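Local coordinates for protein Vng1086c (Halobacterium sp., PDB 2GF4), which is of unknown function but binds calcium and belongs to the uncharacterised UPF0058 protein family, at residues Asp18-Phe23 with Glu28-Ala33. Numbering follows the deposited sequence.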
# COMPACT_ATOMS: atom_id res chain seq x y z
N ASP A 18 -7.37 2.48 -18.21
CA ASP A 18 -7.90 1.95 -19.45
C ASP A 18 -6.81 1.24 -20.22
O ASP A 18 -7.08 0.18 -20.79
CB ASP A 18 -8.57 3.07 -20.22
CG ASP A 18 -9.87 3.48 -19.54
OD1 ASP A 18 -10.49 2.66 -18.83
OD2 ASP A 18 -10.32 4.62 -19.71
N GLN A 19 -5.60 1.80 -20.23
CA GLN A 19 -4.43 1.20 -20.87
C GLN A 19 -4.24 -0.21 -20.28
O GLN A 19 -4.17 -1.18 -21.04
CB GLN A 19 -3.21 2.05 -20.51
CG GLN A 19 -2.01 1.63 -21.29
CD GLN A 19 -0.76 2.40 -20.94
OE1 GLN A 19 -0.74 3.24 -20.03
NE2 GLN A 19 0.30 2.09 -21.66
N PHE A 20 -4.15 -0.33 -18.95
CA PHE A 20 -3.97 -1.62 -18.27
C PHE A 20 -5.07 -2.63 -18.63
O PHE A 20 -4.74 -3.77 -18.95
CB PHE A 20 -3.96 -1.39 -16.75
CG PHE A 20 -3.90 -2.65 -15.92
CD1 PHE A 20 -2.68 -3.20 -15.53
CD2 PHE A 20 -5.07 -3.26 -15.50
CE1 PHE A 20 -2.66 -4.34 -14.72
CE2 PHE A 20 -5.03 -4.39 -14.70
CZ PHE A 20 -3.84 -4.92 -14.32
N LEU A 21 -6.34 -2.21 -18.60
CA LEU A 21 -7.43 -3.13 -18.90
C LEU A 21 -7.36 -3.60 -20.32
O LEU A 21 -7.97 -4.61 -20.67
CB LEU A 21 -8.76 -2.48 -18.57
CG LEU A 21 -8.96 -2.26 -17.06
CD1 LEU A 21 -10.15 -1.40 -16.96
CD2 LEU A 21 -9.17 -3.54 -16.26
N GLY A 22 -6.62 -2.87 -21.15
CA GLY A 22 -6.46 -3.31 -22.52
C GLY A 22 -5.35 -4.35 -22.65
O GLY A 22 -5.19 -4.91 -23.74
N PHE A 23 -4.61 -4.67 -21.60
CA PHE A 23 -3.54 -5.65 -21.80
C PHE A 23 -3.97 -7.10 -21.86
O PHE A 23 -5.13 -7.47 -21.62
CB PHE A 23 -2.47 -5.49 -20.72
CG PHE A 23 -1.72 -4.20 -20.78
CD1 PHE A 23 -1.60 -3.49 -21.97
CD2 PHE A 23 -1.10 -3.70 -19.66
CE1 PHE A 23 -0.89 -2.30 -22.00
CE2 PHE A 23 -0.41 -2.52 -19.70
CZ PHE A 23 -0.30 -1.83 -20.87
N GLU A 28 -9.16 -8.03 -14.66
CA GLU A 28 -10.11 -7.01 -15.00
C GLU A 28 -10.88 -6.47 -13.83
O GLU A 28 -11.59 -5.47 -13.97
CB GLU A 28 -11.01 -7.54 -16.11
CG GLU A 28 -11.95 -8.63 -15.68
CD GLU A 28 -11.28 -9.97 -15.42
OE1 GLU A 28 -10.07 -10.14 -15.71
OE2 GLU A 28 -11.97 -10.90 -14.94
N THR A 29 -10.73 -7.08 -12.67
CA THR A 29 -11.40 -6.57 -11.47
C THR A 29 -10.42 -5.74 -10.62
O THR A 29 -10.78 -5.31 -9.51
CB THR A 29 -11.90 -7.73 -10.58
OG1 THR A 29 -10.78 -8.47 -10.04
CG2 THR A 29 -12.62 -8.71 -11.40
N ALA A 30 -9.23 -5.44 -11.13
CA ALA A 30 -8.25 -4.76 -10.31
C ALA A 30 -8.65 -3.45 -9.72
O ALA A 30 -8.20 -3.09 -8.62
CB ALA A 30 -7.02 -4.59 -11.10
N PHE A 31 -9.52 -2.74 -10.40
CA PHE A 31 -9.88 -1.44 -9.88
C PHE A 31 -11.23 -1.43 -9.24
O PHE A 31 -11.88 -0.38 -9.21
CB PHE A 31 -9.79 -0.43 -11.00
CG PHE A 31 -8.43 -0.34 -11.59
CD1 PHE A 31 -8.07 -1.11 -12.68
CD2 PHE A 31 -7.49 0.50 -11.04
CE1 PHE A 31 -6.81 -1.03 -13.19
CE2 PHE A 31 -6.23 0.57 -11.56
CZ PHE A 31 -5.90 -0.19 -12.63
N ALA A 32 -11.66 -2.53 -8.67
CA ALA A 32 -12.99 -2.50 -8.11
C ALA A 32 -13.19 -1.57 -6.95
O ALA A 32 -14.31 -1.11 -6.76
CB ALA A 32 -13.39 -3.84 -7.77
N ALA A 33 -12.15 -1.27 -6.18
CA ALA A 33 -12.35 -0.32 -5.10
C ALA A 33 -12.52 1.10 -5.67
O ALA A 33 -13.32 1.86 -5.12
CB ALA A 33 -11.23 -0.35 -4.22
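Phe-20 and Phe-31 meet in an offset edge-to-face (T-shaped) aromatic pair that joins the C-terminal end of helix 3-21 to the turn leading into helix 32-37, within an all-helical fold. The ring centroids lie 5.7 Å apart and the planes stand almost perpendicular, at 86°. Phe-31 supplies the edge: its CE1 approaches Phe-20 CD2 to 3.7 Å, displaced from the centre of the Phe-20 ring toward the CD2-CE2 side. With CG anti to the backbone N (chi1 175°), Phe-20 reaches out from its helix toward the incoming chain. Phe-31 has CG anti to its own carbonyl carbon (chi1 -60°), which sends its ring back toward that helix. The methyl of Ala-30 adds a second apolar touch on the Phe-20 ring, with CB 4.1 Å from CE2 of Phe-20. Both phenylalanines are buried and also pack on helix 48-71, Phe-20 against Ala-65 and Met-66, Phe-31 against Leu-58 and Ala-61, so both rings of the pair lie against the same helix. A type I beta turn runs from Thr-29 to Ala-32, closed by Ala-32 N to Thr-29 O at 3.0 Å, and Phe-31 within it is the N-cap residue of helix 32-37. No hydrogen bond crosses between the segments; the join is apolar. Toward the more exposed side, one branch of Leu-21 fits between the backbone of Glu-28 and the edge of the Phe-31 ring: its CD2 methyl lies 4.5 Å from Phe-31 CD1 and 3.8 Å from Glu-28 CA.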